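Local coordinates for DUF5625 domain-containing protein (Sulfurospirillum deleyianum, PDB 3NKG) that is of unknown function but has a beta-sandwich-like fold, probably related to that of galactose-binding domains, at residues R53-F57 with L58-S62. Sequence-based numbering, arbitrary orientation.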
loop_
_atom_site.group_PDB
_atom_site.type_symbol
_atom_site.label_atom_id
_atom_site.label_comp_id
_atom_site.label_asym_id
_atom_site.label_seq_id
_atom_site.Cartn_x
_atom_site.Cartn_y
_atom_site.Cartn_z
ATOM N N ARG A 53 16.814 1.437 1.453
ATOM C CA ARG A 53 16.145 2.737 1.508
ATOM C C ARG A 53 14.645 2.536 1.506
ATOM O O ARG A 53 13.916 3.267 2.174
ATOM C CB ARG A 53 16.521 3.629 0.338
ATOM C CG ARG A 53 18.004 3.874 0.196
ATOM C CD ARG A 53 18.235 4.885 -0.908
ATOM N NE ARG A 53 19.519 5.553 -0.766
ATOM C CZ ARG A 53 20.503 5.461 -1.651
ATOM N NH1 ARG A 53 20.339 4.728 -2.749
ATOM N NH2 ARG A 53 21.643 6.108 -1.444
ATOM N N VAL A 54 14.184 1.546 0.742
ATOM C CA VAL A 54 12.753 1.287 0.680
ATOM C C VAL A 54 12.259 0.699 1.990
ATOM O O VAL A 54 11.196 1.080 2.470
ATOM C CB VAL A 54 12.341 0.409 -0.510
ATOM C CG1 VAL A 54 10.884 0.000 -0.369
ATOM C CG2 VAL A 54 12.559 1.163 -1.822
ATOM N N TRP A 55 13.027 -0.233 2.557
ATOM C CA TRP A 55 12.742 -0.714 3.895
ATOM C C TRP A 55 12.639 0.456 4.895
ATOM O O TRP A 55 11.711 0.551 5.689
ATOM C CB TRP A 55 13.858 -1.637 4.341
ATOM C CG TRP A 55 13.437 -2.576 5.376
ATOM C CD1 TRP A 55 12.290 -2.530 6.120
ATOM C CD2 TRP A 55 14.151 -3.740 5.799
ATOM N NE1 TRP A 55 12.250 -3.607 6.985
ATOM C CE2 TRP A 55 13.382 -4.358 6.809
ATOM C CE3 TRP A 55 15.382 -4.306 5.435
ATOM C CZ2 TRP A 55 13.798 -5.523 7.447
ATOM C CZ3 TRP A 55 15.786 -5.463 6.064
ATOM C CH2 TRP A 55 15.000 -6.056 7.065
ATOM N N LYS A 56 13.601 1.356 4.847
ATOM C CA LYS A 56 13.590 2.501 5.752
ATOM C C LYS A 56 12.267 3.287 5.657
ATOM O O LYS A 56 11.636 3.619 6.678
ATOM C CB LYS A 56 14.780 3.418 5.451
ATOM C CG LYS A 56 14.714 4.756 6.202
ATOM C CD LYS A 56 15.972 5.588 5.899
ATOM C CE LYS A 56 15.719 7.085 6.012
ATOM N NZ LYS A 56 16.953 7.831 5.595
ATOM N N PHE A 57 11.856 3.571 4.419
ATOM C CA PHE A 57 10.603 4.297 4.133
ATOM C C PHE A 57 9.362 3.532 4.659
ATOM O O PHE A 57 8.460 4.121 5.251
ATOM C CB PHE A 57 10.482 4.510 2.603
ATOM C CG PHE A 57 9.313 5.360 2.191
ATOM C CD1 PHE A 57 8.085 4.790 1.895
ATOM C CD2 PHE A 57 9.441 6.748 2.112
ATOM C CE1 PHE A 57 6.985 5.590 1.512
ATOM C CE2 PHE A 57 8.361 7.556 1.737
ATOM C CZ PHE A 57 7.122 6.973 1.433
ATOM N N LEU A 58 9.291 2.228 4.377
ATOM C CA LEU A 58 8.158 1.395 4.826
ATOM C C LEU A 58 8.045 1.268 6.355
ATOM O O LEU A 58 6.937 1.259 6.905
ATOM C CB LEU A 58 8.252 -0.015 4.212
ATOM C CG LEU A 58 7.992 -0.106 2.699
ATOM C CD1 LEU A 58 8.204 -1.523 2.146
ATOM C CD2 LEU A 58 6.580 0.396 2.410
ATOM N N GLY A 59 9.181 1.142 7.036
ATOM C CA GLY A 59 9.178 0.857 8.462
ATOM C C GLY A 59 9.377 -0.629 8.748
ATOM O O GLY A 59 9.499 -1.427 7.821
ATOM N N PHE A 60 9.381 -0.992 10.032
ATOM C CA PHE A 60 9.605 -2.367 10.485
ATOM C C PHE A 60 8.414 -3.004 11.214
ATOM O O PHE A 60 8.303 -4.218 11.272
ATOM C CB PHE A 60 10.834 -2.383 11.408
ATOM C CG PHE A 60 12.122 -2.176 10.675
ATOM C CD1 PHE A 60 12.465 -0.918 10.186
ATOM C CD2 PHE A 60 12.986 -3.231 10.461
ATOM C CE1 PHE A 60 13.647 -0.722 9.497
ATOM C CE2 PHE A 60 14.191 -3.041 9.770
ATOM C CZ PHE A 60 14.515 -1.790 9.283
ATOM N N ASN A 61 7.574 -2.176 11.832
ATOM C CA ASN A 61 6.374 -2.647 12.515
ATOM C C ASN A 61 5.349 -3.167 11.509
ATOM O O ASN A 61 5.296 -2.683 10.370
ATOM C CB ASN A 61 5.758 -1.490 13.338
ATOM C CG ASN A 61 6.615 -1.130 14.560
ATOM O OD1 ASN A 61 7.378 -1.961 15.036
ATOM N ND2 ASN A 61 6.500 0.110 15.048
ATOM N N SER A 62 4.535 -4.133 11.932
ATOM C CA SER A 62 3.554 -4.748 11.050
ATOM C C SER A 62 2.167 -4.758 11.687
ATOM O O SER A 62 2.030 -5.033 12.887
ATOM C CB SER A 62 3.946 -6.200 10.706
ATOM O OG SER A 62 5.251 -6.277 10.166
HETATM O O HOH W 1 10.632 -5.497 9.055
#
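Trp-55 and Phe-60 form an offset stack just beyond the C-terminal end of helix 49-58, where a glycine terminus lets the chain turn so that the next residue packs back on the last turn. The five-membered ring of the indole lies over the phenyl with centroids 4.0 Å apart and planes inclined by 21°. Overlap is partial: Phe-60 CE2 sits above the indole near its rim, 3.3 Å from Trp-55 CE2. With CG anti to the backbone N (chi1 -156°) and beside the carbonyl carbon, the indole leans toward the C-terminal end of the helix, where Phe-60 comes back. In the indole plane, Gly-59 O lies 3.4 Å from Trp-55 CD1, and NE1 donates to a water that in turn makes a weak bond to Phe-60 O. A leucine in place of Trp-55 would probably leave one face of the Phe-60 ring without its stacking partner and the water without its N-H donor. Beside the indole, in the backbone, Gly-59 N donates to Trp-55 O (2.9 Å); with positive phi, Gly-59 ends the helix at an angle where a CB would strike the preceding carbonyl. Val-54 and Leu-58 point the same way, Val-54 CG1 4.0 Å from Leu-58 CD1, and Leu-58 N donates to Val-54 O with an N-H...O angle of 167°. Further out, Phe-38 of strand 30-38 touches this pair, helix 76-83 packs against both aromatics through Glu-82, and Asn-126 ND2 bonds to Gly-59 O, the carbonyl at the indole edge.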